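Local coordinates for niemann-Pick type C2 protein (Camponotus japonicus, PDB 3WEB) that binds oleic acid inside an immunoglobulin-like beta-sandwich and probably carries such lipids in the chemical communication of worker ants, at residues S8-F13 with E120-V125; F56-D61 with E109-F114; S79-P84 with I91-T96. All blocks are in the same frame, centred on the assembly; numbering follows the deposited sequence.

Interaction 1 of 3, residues S8-F13 with E120-V125; sequences SEVGKF and EKITCV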
loop_
_atom_site.group_PDB
_atom_site.type_symbol
_atom_site.label_atom_id
_atom_site.label_comp_id
_atom_site.label_asym_id
_atom_site.label_seq_id
_atom_site.Cartn_x
_atom_site.Cartn_y
_atom_site.Cartn_z
ATOM N N SER A 8 -11.391 6.082 1.875
ATOM C CA SER A 8 -11.193 5.618 3.243
ATOM C C SER A 8 -12.088 6.398 4.182
ATOM O O SER A 8 -12.357 7.580 3.950
ATOM C CB SER A 8 -9.726 5.727 3.646
ATOM O OG SER A 8 -9.254 7.048 3.511
ATOM N N GLU A 9 -12.580 5.737 5.226
ATOM C CA GLU A 9 -13.515 6.379 6.141
ATOM C C GLU A 9 -12.950 6.678 7.532
ATOM O O GLU A 9 -13.542 7.456 8.287
ATOM C CB GLU A 9 -14.823 5.583 6.242
ATOM C CG GLU A 9 -14.681 4.223 6.909
ATOM C CD GLU A 9 -16.015 3.594 7.273
ATOM O OE1 GLU A 9 -16.920 4.321 7.741
ATOM O OE2 GLU A 9 -16.150 2.364 7.103
ATOM N N VAL A 10 -11.818 6.063 7.882
ATOM C CA VAL A 10 -11.222 6.295 9.206
ATOM C C VAL A 10 -9.759 6.748 9.145
ATOM O O VAL A 10 -8.981 6.557 10.087
ATOM C CB VAL A 10 -11.421 5.113 10.198
ATOM C CG1 VAL A 10 -12.887 4.966 10.575
ATOM C CG2 VAL A 10 -10.859 3.808 9.645
ATOM N N GLY A 11 -9.404 7.380 8.035
ATOM C CA GLY A 11 -8.074 7.961 7.919
ATOM C C GLY A 11 -7.802 8.569 6.572
ATOM O O GLY A 11 -8.699 8.668 5.723
ATOM N N LYS A 12 -6.552 8.968 6.388
ATOM C CA LYS A 12 -6.066 9.540 5.136
ATOM C C LYS A 12 -4.592 9.210 4.989
ATOM O O LYS A 12 -3.944 8.827 5.961
ATOM C CB LYS A 12 -6.272 11.061 5.120
ATOM C CG LYS A 12 -5.523 11.803 6.222
ATOM C CD LYS A 12 -5.970 13.246 6.365
ATOM C CE LYS A 12 -5.354 13.882 7.601
ATOM N NZ LYS A 12 -5.555 15.361 7.630
ATOM N N PHE A 13 -4.069 9.332 3.772
ATOM C CA PHE A 13 -2.614 9.274 3.559
ATOM C C PHE A 13 -2.145 10.571 2.921
ATOM O O PHE A 13 -2.911 11.236 2.215
ATOM C CB PHE A 13 -2.202 8.059 2.715
ATOM C CG PHE A 13 -2.717 8.086 1.302
ATOM C CD1 PHE A 13 -3.960 7.541 0.994
ATOM C CD2 PHE A 13 -1.947 8.629 0.271
ATOM C CE1 PHE A 13 -4.436 7.563 -0.310
ATOM C CE2 PHE A 13 -2.418 8.649 -1.038
ATOM C CZ PHE A 13 -3.665 8.118 -1.325
ATOM N N GLU A 120 -12.842 -1.379 8.678
ATOM C CA GLU A 120 -13.022 -0.032 8.130
ATOM C C GLU A 120 -11.718 0.412 7.474
ATOM O O GLU A 120 -10.640 0.144 8.005
ATOM C CB GLU A 120 -13.394 0.964 9.233
ATOM C CG GLU A 120 -14.617 0.570 10.053
ATOM C CD GLU A 120 -14.892 1.526 11.198
ATOM O OE1 GLU A 120 -13.991 1.797 12.015
ATOM O OE2 GLU A 120 -16.037 2.003 11.291
ATOM N N LYS A 121 -11.817 1.095 6.334
ATOM C CA LYS A 121 -10.621 1.547 5.607
ATOM C C LYS A 121 -9.991 2.788 6.231
ATOM O O LYS A 121 -10.618 3.852 6.280
ATOM C CB LYS A 121 -10.921 1.792 4.122
ATOM C CG LYS A 121 -11.265 0.515 3.362
ATOM C CD LYS A 121 -11.718 0.785 1.939
ATOM C CE LYS A 121 -12.483 -0.420 1.411
ATOM N NZ LYS A 121 -12.610 -0.412 -0.073
ATOM N N ILE A 122 -8.754 2.626 6.699
ATOM C CA ILE A 122 -7.925 3.743 7.160
ATOM C C ILE A 122 -7.356 4.454 5.939
ATOM O O ILE A 122 -7.382 5.686 5.858
ATOM C CB ILE A 122 -6.754 3.264 8.048
ATOM C CG1 ILE A 122 -7.263 2.376 9.193
ATOM C CG2 ILE A 122 -5.981 4.459 8.601
ATOM C CD1 ILE A 122 -6.190 1.488 9.794
ATOM N N THR A 123 -6.843 3.665 4.993
ATOM C CA THR A 123 -6.306 4.198 3.738
ATOM C C THR A 123 -6.732 3.346 2.559
ATOM O O THR A 123 -6.922 2.137 2.703
ATOM C CB THR A 123 -4.767 4.215 3.742
ATOM O OG1 THR A 123 -4.279 2.885 3.941
ATOM C CG2 THR A 123 -4.239 5.116 4.843
ATOM N N CYS A 124 -6.848 3.982 1.395
ATOM C CA CYS A 124 -7.019 3.276 0.127
ATOM C C CYS A 124 -6.250 4.052 -0.924
ATOM O O CYS A 124 -6.594 5.198 -1.225
ATOM C CB CYS A 124 -8.495 3.200 -0.258
ATOM S SG CYS A 124 -8.856 2.058 -1.612
ATOM N N VAL A 125 -5.218 3.410 -1.469
ATOM C CA VAL A 125 -4.318 4.013 -2.456
ATOM C C VAL A 125 -4.505 3.279 -3.772
ATOM O O VAL A 125 -4.540 2.052 -3.792
ATOM C CB VAL A 125 -2.843 3.870 -2.020
ATOM C CG1 VAL A 125 -1.906 4.485 -3.054
ATOM C CG2 VAL A 125 -2.621 4.495 -0.639
HETATM O O HOH W 1 -7.324 6.881 1.684
HETATM O O HOH W 2 -14.339 1.552 5.015
#
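The Glu-120 side chain crosses those of Glu-9 and Val-10 at about a right angle, where the start of strand 11-18, from one sheet of the immunoglobulin-like beta-sandwich, passes the bulged strand 121-131 of the other. Its OE1 rests 3.7 Å from Val-10 CG1. The two carboxylates also come close, Glu-9 OE2 standing 4.2 Å from Glu-120 OE2, a repulsion that is probably eased by a water that donates to Glu-9 OE2 and accepts from Lys-121 N.

At Lys-121 one carbonyl oxygen is gripped by two successive amides. Glu-9 N reaches Lys-121 O at 2.9 Å within the carbonyl plane but with a bent N-H (134°). Val-10 N, 3.0 Å from the same Lys-121 O, makes the straighter bond (166°). The lysine chain leads away to a salt bridge with Glu-113.

Ile-122 turns the corner: with Thr-123 it faces Phe-114 in a classic beta bulge. Its CG1 packs 3.9 Å from Val-10 CG2, while its carbonyl oxygen sits 3.2 Å from Ser-8 CB. Ser-8 OG is held by Gly-11 O, which it approaches from above the carbonyl plane, and by a second water that accepts from Cys-124 N.

Thr-123 turns CG2 to Lys-12 O and Phe-13 CB. Cys-124, tied by a disulfide to Cys-6, sets its O at the edge of the Phe-13 ring, 3.3 Å from CE1. Phe-13 CG, between backbone N and carbonyl carbon (chi1 65°), stands on the side facing strand 123-125. An alanine in place of this phenylalanine would probably open a gap between the sheets and leave Val-125 CG2 without the ring face it packs on. This is a CH-pi contact: Val-125 CG2 lies over one face of the Phe-13 ring, shifted toward the rim, 3.7 Å from the ring centroid.

Interaction 2 of 3, residues F56-D61 with E109-F114; sequences FGVLLD and EIMWEF. With OLA (oleic acid), chain B.
Phe-56 and Met-111 face each other as an antiparallel hydrogen-bonded pair. Phe-56 N donates to Met-111 O at 2.8 Å. The return bond, Met-111 N to Phe-56 O, is also 2.8 Å long and nearly straight (174°). Two residues on, Val-58 N reaches Glu-109 O at 2.8 Å, and a water links the other two polar atoms, donating to Val-58 O and accepting from Glu-109 N. Between these pairs Gly-57 and Ile-110 form a non-hydrogen-bonded pair, flanked by CA-H...O contacts from Ile-110 CA to Phe-56 O and from Gly-57 CA to Glu-109 O.

On the face bearing Phe-56, Val-58 and Met-111, the methionine SD touches Val-58 CG2 at 4.0 Å. Val-58 and Glu-109 lie side by side and point the same way, their CB atoms 3.8 Å apart. The Phe-56 ring brings CE1 to 4.0 Å from Glu-113 CD, its plane turned 62° from the carboxylate.

Strands 51-59 and 107-116 are neighbours in the mixed sheet of the beta-sandwich, and the sheet's other face looks into the lipid-binding interior. There Ile-110 CD1 meets C11 of oleic acid at 3.7 Å. Trp-112, its CG anti to the backbone N (chi1 175°), lays one indole face against the chain, with CD2 3.8 Å from oleic acid C8. The lipid's double bond, between C9 and C10, is thus flanked by two carbons in contact with this strand.

Further out, Pro-63 and Pro-65 of strand 62-66 pack on Phe-56, and Val-38 and Met-40 of strand 34-44 on Trp-112. Salt bridges to Lys-121 and Arg-115 hold the two carboxylate oxygens of Glu-113 and probably limit its rotation beside the Phe-56 ring.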
loop_
_atom_site.group_PDB
_atom_site.type_symbol
_atom_site.label_atom_id
_atom_site.label_comp_id
_atom_site.label_asym_id
_atom_site.label_seq_id
_atom_site.Cartn_x
_atom_site.Cartn_y
_atom_site.Cartn_z
ATOM N N PHE A 56 -5.032 -5.323 -4.167
ATOM C CA PHE A 56 -5.815 -5.719 -5.330
ATOM C C PHE A 56 -5.105 -5.291 -6.609
ATOM O O PHE A 56 -4.466 -4.240 -6.652
ATOM C CB PHE A 56 -7.212 -5.091 -5.290
ATOM C CG PHE A 56 -7.971 -5.365 -4.020
ATOM C CD1 PHE A 56 -7.810 -4.548 -2.902
ATOM C CD2 PHE A 56 -8.858 -6.436 -3.942
ATOM C CE1 PHE A 56 -8.512 -4.803 -1.728
ATOM C CE2 PHE A 56 -9.558 -6.695 -2.772
ATOM C CZ PHE A 56 -9.388 -5.879 -1.664
ATOM N N GLY A 57 -5.216 -6.119 -7.646
ATOM C CA GLY A 57 -4.797 -5.741 -8.996
ATOM C C GLY A 57 -6.053 -5.615 -9.835
ATOM O O GLY A 57 -6.916 -6.489 -9.789
ATOM N N VAL A 58 -6.176 -4.528 -10.591
ATOM C CA VAL A 58 -7.404 -4.294 -11.358
ATOM C C VAL A 58 -7.359 -4.988 -12.719
ATOM O O VAL A 58 -6.447 -4.758 -13.519
ATOM C CB VAL A 58 -7.730 -2.787 -11.512
ATOM C CG1 VAL A 58 -8.969 -2.581 -12.372
ATOM C CG2 VAL A 58 -7.930 -2.141 -10.147
ATOM N N LEU A 59 -8.342 -5.857 -12.952
ATOM C CA LEU A 59 -8.530 -6.519 -14.243
ATOM C C LEU A 59 -10.013 -6.505 -14.621
ATOM O O LEU A 59 -10.867 -6.895 -13.817
ATOM C CB LEU A 59 -7.990 -7.960 -14.215
ATOM C CG LEU A 59 -6.480 -8.286 -14.248
ATOM C CD1 LEU A 59 -5.716 -7.459 -15.280
ATOM C CD2 LEU A 59 -5.822 -8.170 -12.877
ATOM N N LEU A 60 -10.304 -6.045 -15.841
ATOM C CA LEU A 60 -11.678 -5.920 -16.355
ATOM C C LEU A 60 -12.556 -5.023 -15.476
ATOM O O LEU A 60 -13.701 -5.368 -15.171
ATOM C CB LEU A 60 -12.331 -7.301 -16.545
ATOM C CG LEU A 60 -12.131 -8.051 -17.868
ATOM C CD1 LEU A 60 -12.222 -9.555 -17.653
ATOM C CD2 LEU A 60 -13.141 -7.596 -18.915
ATOM N N ASP A 61 -12.004 -3.874 -15.078
ATOM C CA ASP A 61 -12.669 -2.923 -14.167
ATOM C C ASP A 61 -12.977 -3.496 -12.779
ATOM O O ASP A 61 -13.576 -2.817 -11.938
ATOM C CB ASP A 61 -13.942 -2.332 -14.798
ATOM C CG ASP A 61 -13.644 -1.296 -15.867
ATOM O OD1 ASP A 61 -13.014 -0.263 -15.549
ATOM O OD2 ASP A 61 -14.056 -1.511 -17.027
ATOM N N GLU A 109 -3.529 -1.481 -12.742
ATOM C CA GLU A 109 -3.798 -0.604 -11.612
ATOM C C GLU A 109 -3.713 -1.425 -10.343
ATOM O O GLU A 109 -4.203 -2.557 -10.276
ATOM C CB GLU A 109 -5.182 0.030 -11.698
ATOM C CG GLU A 109 -5.302 1.190 -12.670
ATOM C CD GLU A 109 -6.663 1.852 -12.592
ATOM O OE1 GLU A 109 -7.679 1.162 -12.830
ATOM O OE2 GLU A 109 -6.726 3.061 -12.277
ATOM N N ILE A 110 -3.083 -0.840 -9.336
ATOM C CA ILE A 110 -2.933 -1.483 -8.045
ATOM C C ILE A 110 -3.769 -0.704 -7.042
ATOM O O ILE A 110 -3.787 0.530 -7.072
ATOM C CB ILE A 110 -1.445 -1.545 -7.632
ATOM C CG1 ILE A 110 -0.718 -2.577 -8.499
ATOM C CG2 ILE A 110 -1.296 -1.885 -6.151
ATOM C CD1 ILE A 110 0.789 -2.478 -8.447
ATOM N N MET A 111 -4.492 -1.428 -6.189
ATOM C CA MET A 111 -5.221 -0.823 -5.085
ATOM C C MET A 111 -4.721 -1.427 -3.793
ATOM O O MET A 111 -4.625 -2.642 -3.667
ATOM C CB MET A 111 -6.725 -1.041 -5.213
ATOM C CG MET A 111 -7.370 -0.306 -6.382
ATOM S SD MET A 111 -9.110 -0.750 -6.572
ATOM C CE MET A 111 -9.711 -0.466 -4.905
ATOM N N TRP A 112 -4.401 -0.568 -2.835
ATOM C CA TRP A 112 -3.748 -1.004 -1.614
ATOM C C TRP A 112 -4.411 -0.315 -0.438
ATOM O O TRP A 112 -4.488 0.919 -0.396
ATOM C CB TRP A 112 -2.258 -0.662 -1.706
ATOM C CG TRP A 112 -1.435 -0.933 -0.485
ATOM C CD1 TRP A 112 -1.463 -2.051 0.306
ATOM C CD2 TRP A 112 -0.408 -0.087 0.049
ATOM N NE1 TRP A 112 -0.540 -1.937 1.316
ATOM C CE2 TRP A 112 0.123 -0.743 1.184
ATOM C CE3 TRP A 112 0.102 1.170 -0.312
ATOM C CZ2 TRP A 112 1.146 -0.187 1.966
ATOM C CZ3 TRP A 112 1.129 1.723 0.465
ATOM C CH2 TRP A 112 1.635 1.043 1.596
ATOM N N GLU A 113 -4.898 -1.121 0.506
ATOM C CA GLU A 113 -5.670 -0.619 1.637
ATOM C C GLU A 113 -5.098 -1.040 2.981
ATOM O O GLU A 113 -4.553 -2.132 3.125
ATOM C CB GLU A 113 -7.124 -1.113 1.572
ATOM C CG GLU A 113 -7.821 -0.945 0.231
ATOM C CD GLU A 113 -9.258 -1.441 0.252
ATOM O OE1 GLU A 113 -9.616 -2.234 1.155
ATOM O OE2 GLU A 113 -10.034 -1.034 -0.641
ATOM N N PHE A 114 -5.224 -0.154 3.965
ATOM C CA PHE A 114 -5.046 -0.523 5.367
ATOM C C PHE A 114 -6.417 -0.440 6.014
ATOM O O PHE A 114 -7.094 0.585 5.913
ATOM C CB PHE A 114 -4.120 0.464 6.095
ATOM C CG PHE A 114 -2.648 0.180 5.954
ATOM C CD1 PHE A 114 -2.160 -0.768 5.058
ATOM C CD2 PHE A 114 -1.733 0.896 6.724
ATOM C CE1 PHE A 114 -0.797 -1.010 4.944
ATOM C CE2 PHE A 114 -0.366 0.657 6.612
ATOM C CZ PHE A 114 0.103 -0.295 5.721
HETATM C C1 OLA B . 3.818 -8.280 1.826
HETATM O O1 OLA B . 3.138 -8.130 2.869
HETATM O O2 OLA B . 3.784 -9.325 1.138
HETATM C C2 OLA B . 4.726 -7.154 1.383
HETATM C C3 OLA B . 4.269 -6.588 0.041
HETATM C C4 OLA B . 4.191 -5.067 0.080
HETATM C C5 OLA B . 2.756 -4.573 -0.054
HETATM C C6 OLA B . 2.696 -3.147 -0.584
HETATM C C7 OLA B . 2.082 -3.137 -1.978
HETATM C C8 OLA B . 1.896 -1.728 -2.542
HETATM C C9 OLA B . 3.193 -1.199 -3.122
HETATM C C10 OLA B . 3.613 -1.436 -4.368
HETATM C C11 OLA B . 2.838 -2.267 -5.367
HETATM C C12 OLA B . 3.807 -3.047 -6.243
HETATM C C13 OLA B . 3.330 -4.480 -6.446
HETATM C C14 OLA B . 4.441 -5.328 -7.052
HETATM C C15 OLA B . 3.875 -6.528 -7.802
HETATM C C16 OLA B . 4.165 -7.824 -7.053
HETATM C C17 OLA B . 5.222 -8.649 -7.779
HETATM C C18 OLA B . 4.987 -10.132 -7.592
HETATM O O HOH W 3 -5.654 -2.195 -14.689
#

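Interaction 3 of 3, residues S79-P84 with I91-T96; sequences SGVKCP and IEYKVT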
loop_
_atom_site.group_PDB
_atom_site.type_symbol
_atom_site.label_atom_id
_atom_site.label_comp_id
_atom_site.label_asym_id
_atom_site.label_seq_id
_atom_site.Cartn_x
_atom_site.Cartn_y
_atom_site.Cartn_z
ATOM N N SER A 79 7.858 -3.157 9.860
ATOM C CA SER A 79 6.930 -2.166 9.297
ATOM C C SER A 79 7.173 -0.736 9.791
ATOM O O SER A 79 6.789 0.228 9.132
ATOM C CB SER A 79 5.483 -2.550 9.592
ATOM O OG SER A 79 5.184 -2.268 10.949
ATOM N N GLY A 80 7.771 -0.608 10.967
ATOM C CA GLY A 80 7.978 0.699 11.585
ATOM C C GLY A 80 6.737 1.255 12.264
ATOM O O GLY A 80 6.751 2.392 12.761
ATOM N N VAL A 81 5.667 0.460 12.278
ATOM C CA VAL A 81 4.387 0.877 12.847
ATOM C C VAL A 81 4.032 0.002 14.047
ATOM O O VAL A 81 3.972 -1.224 13.936
ATOM C CB VAL A 81 3.240 0.798 11.811
ATOM C CG1 VAL A 81 1.928 1.285 12.419
ATOM C CG2 VAL A 81 3.565 1.621 10.583
ATOM N N LYS A 82 3.791 0.637 15.187
ATOM C CA LYS A 82 3.369 -0.085 16.385
ATOM C C LYS A 82 1.960 0.331 16.785
ATOM O O LYS A 82 1.671 1.515 16.949
ATOM C CB LYS A 82 4.332 0.151 17.552
ATOM C CG LYS A 82 5.738 -0.421 17.379
ATOM C CD LYS A 82 6.434 -0.513 18.737
ATOM C CE LYS A 82 7.947 -0.607 18.600
ATOM N NZ LYS A 82 8.536 0.698 18.179
ATOM N N CYS A 83 1.087 -0.659 16.939
ATOM C CA CYS A 83 -0.264 -0.453 17.448
ATOM C C CYS A 83 -0.253 -0.338 18.983
ATOM O O CYS A 83 0.655 -0.853 19.631
ATOM C CB CYS A 83 -1.151 -1.624 17.021
ATOM S SG CYS A 83 -1.869 -1.464 15.366
ATOM N N PRO A 84 -1.256 0.342 19.571
ATOM C CA PRO A 84 -2.376 1.012 18.903
ATOM C C PRO A 84 -1.970 2.325 18.229
ATOM O O PRO A 84 -1.044 3.005 18.685
ATOM C CB PRO A 84 -3.361 1.266 20.047
ATOM C CG PRO A 84 -2.504 1.398 21.256
ATOM C CD PRO A 84 -1.345 0.462 21.043
ATOM N N ILE A 91 1.924 8.850 10.923
ATOM C CA ILE A 91 2.962 7.839 11.087
ATOM C C ILE A 91 3.368 7.317 9.714
ATOM O O ILE A 91 2.724 7.634 8.714
ATOM C CB ILE A 91 2.489 6.677 11.987
ATOM C CG1 ILE A 91 1.134 6.143 11.491
ATOM C CG2 ILE A 91 2.391 7.150 13.436
ATOM C CD1 ILE A 91 0.629 4.927 12.235
ATOM N N GLU A 92 4.439 6.531 9.677
ATOM C CA GLU A 92 4.975 6.032 8.423
ATOM C C GLU A 92 5.143 4.522 8.444
ATOM O O GLU A 92 5.772 3.957 9.346
ATOM C CB GLU A 92 6.307 6.703 8.109
ATOM C CG GLU A 92 6.954 6.168 6.845
ATOM C CD GLU A 92 8.297 6.801 6.597
ATOM O OE1 GLU A 92 9.149 6.764 7.503
ATOM O OE2 GLU A 92 8.479 7.350 5.496
ATOM N N TYR A 93 4.547 3.882 7.445
ATOM C CA TYR A 93 4.744 2.469 7.167
ATOM C C TYR A 93 5.879 2.263 6.169
ATOM O O TYR A 93 6.014 3.028 5.207
ATOM C CB TYR A 93 3.464 1.898 6.593
ATOM C CG TYR A 93 3.577 0.493 6.042
ATOM C CD1 TYR A 93 3.635 -0.599 6.897
ATOM C CD2 TYR A 93 3.598 0.261 4.669
ATOM C CE1 TYR A 93 3.715 -1.892 6.402
ATOM C CE2 TYR A 93 3.674 -1.032 4.166
ATOM C CZ TYR A 93 3.736 -2.099 5.037
ATOM O OH TYR A 93 3.790 -3.381 4.539
ATOM N N LYS A 94 6.688 1.236 6.428
ATOM C CA LYS A 94 7.781 0.827 5.543
ATOM C C LYS A 94 7.736 -0.670 5.232
ATOM O O LYS A 94 7.468 -1.496 6.107
ATOM C CB LYS A 94 9.135 1.195 6.158
ATOM C CG LYS A 94 9.375 2.699 6.267
ATOM C CD LYS A 94 10.810 3.048 6.642
ATOM C CE LYS A 94 10.923 3.572 8.073
ATOM N NZ LYS A 94 10.646 2.550 9.126
ATOM N N VAL A 95 8.007 -1.014 3.976
ATOM C CA VAL A 95 8.092 -2.419 3.567
ATOM C C VAL A 95 9.063 -2.583 2.397
ATOM O O VAL A 95 9.143 -1.726 1.506
ATOM C CB VAL A 95 6.692 -3.040 3.273
ATOM C CG1 VAL A 95 6.029 -2.425 2.046
ATOM C CG2 VAL A 95 6.763 -4.557 3.141
ATOM N N THR A 96 9.813 -3.680 2.437
ATOM C CA THR A 96 10.694 -4.075 1.350
ATOM C C THR A 96 10.236 -5.443 0.873
ATOM O O THR A 96 10.001 -6.344 1.682
ATOM C CB THR A 96 12.164 -4.139 1.808
ATOM O OG1 THR A 96 12.603 -2.827 2.177
ATOM C CG2 THR A 96 13.077 -4.672 0.692
#
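Val-81 splits its two methyl groups between neighbours on strand 91-96. CG1, anti to the backbone N (chi1 -178°), reaches Ile-91 CD1 at 3.9 Å, the two side chains crossing at about a right angle. CG2 takes the position beside the backbone N and settles over the strand, 3.4 Å from Glu-92 O. The same methyl lies at the edge of the Tyr-93 ring, near its plane, and 4.0 Å from Tyr-93 CB.

Ser-79 CB also lies close to the Tyr-93 ring, 3.7 Å from CE1. Tyr-93 CG is anti to its own backbone N (chi1 170°), and the ring it carries meets Phe-114 edge to face; the side chain lies near the bound oleic acid.

Ser-79 holds the loop's shape. Its OG accepts from Val-81 N at 3.1 Å, two residues on, which makes an ST turn, and it is further hydrogen-bonded to the carbonyl oxygens of Ile-73 and Asp-76. The loop thus folded packs along strand 91-99, an outer strand of the three-stranded antiparallel sheet of the sandwich, whose next strand is 34-44. A disulfide from Cys-83 to Cys-74 ties this segment to an earlier part of the same loop.

The direct backbone link is made by Lys-94 N, which donates to Ser-79 O at 2.9 Å. Ser-79 CA adds a CA-H...O contact to Lys-94 O at 3.3 Å. The lysine side chain bends at its third and fourth torsions; chi3, at -108°, is far from staggered. The curled chain brings NZ to 4.1 Å from Gly-80 CA, on the side where a beta carbon would stand if the residue had one. Glu-92 sends its carboxylate to Ser-39 OG, on strand 34-44.

All three contacts lie within the one ML domain; interactions 2 and 3 border the oleic acid site, and interaction 1 stands farther off. Along the chain, residues 8-13 come first and 120-125 last, so interaction 1 brackets both others, and interaction 3 falls between the two halves of interaction 2. Interactions 1 and 2, centres 15 Å apart, share the mixed sheet through adjacent strands 107-116 and 121-131. Interactions 1 and 3 reach the three-stranded sheet; their centres are also 15 Å apart, their nearest atoms about 7 Å, without touching. Interactions 2 and 3, 21 Å apart between centres, lie on opposite sides of the chain's centre, yet Tyr-93 touches Trp-112 and Phe-114 across the interior, connecting the two sheets beside the lipid.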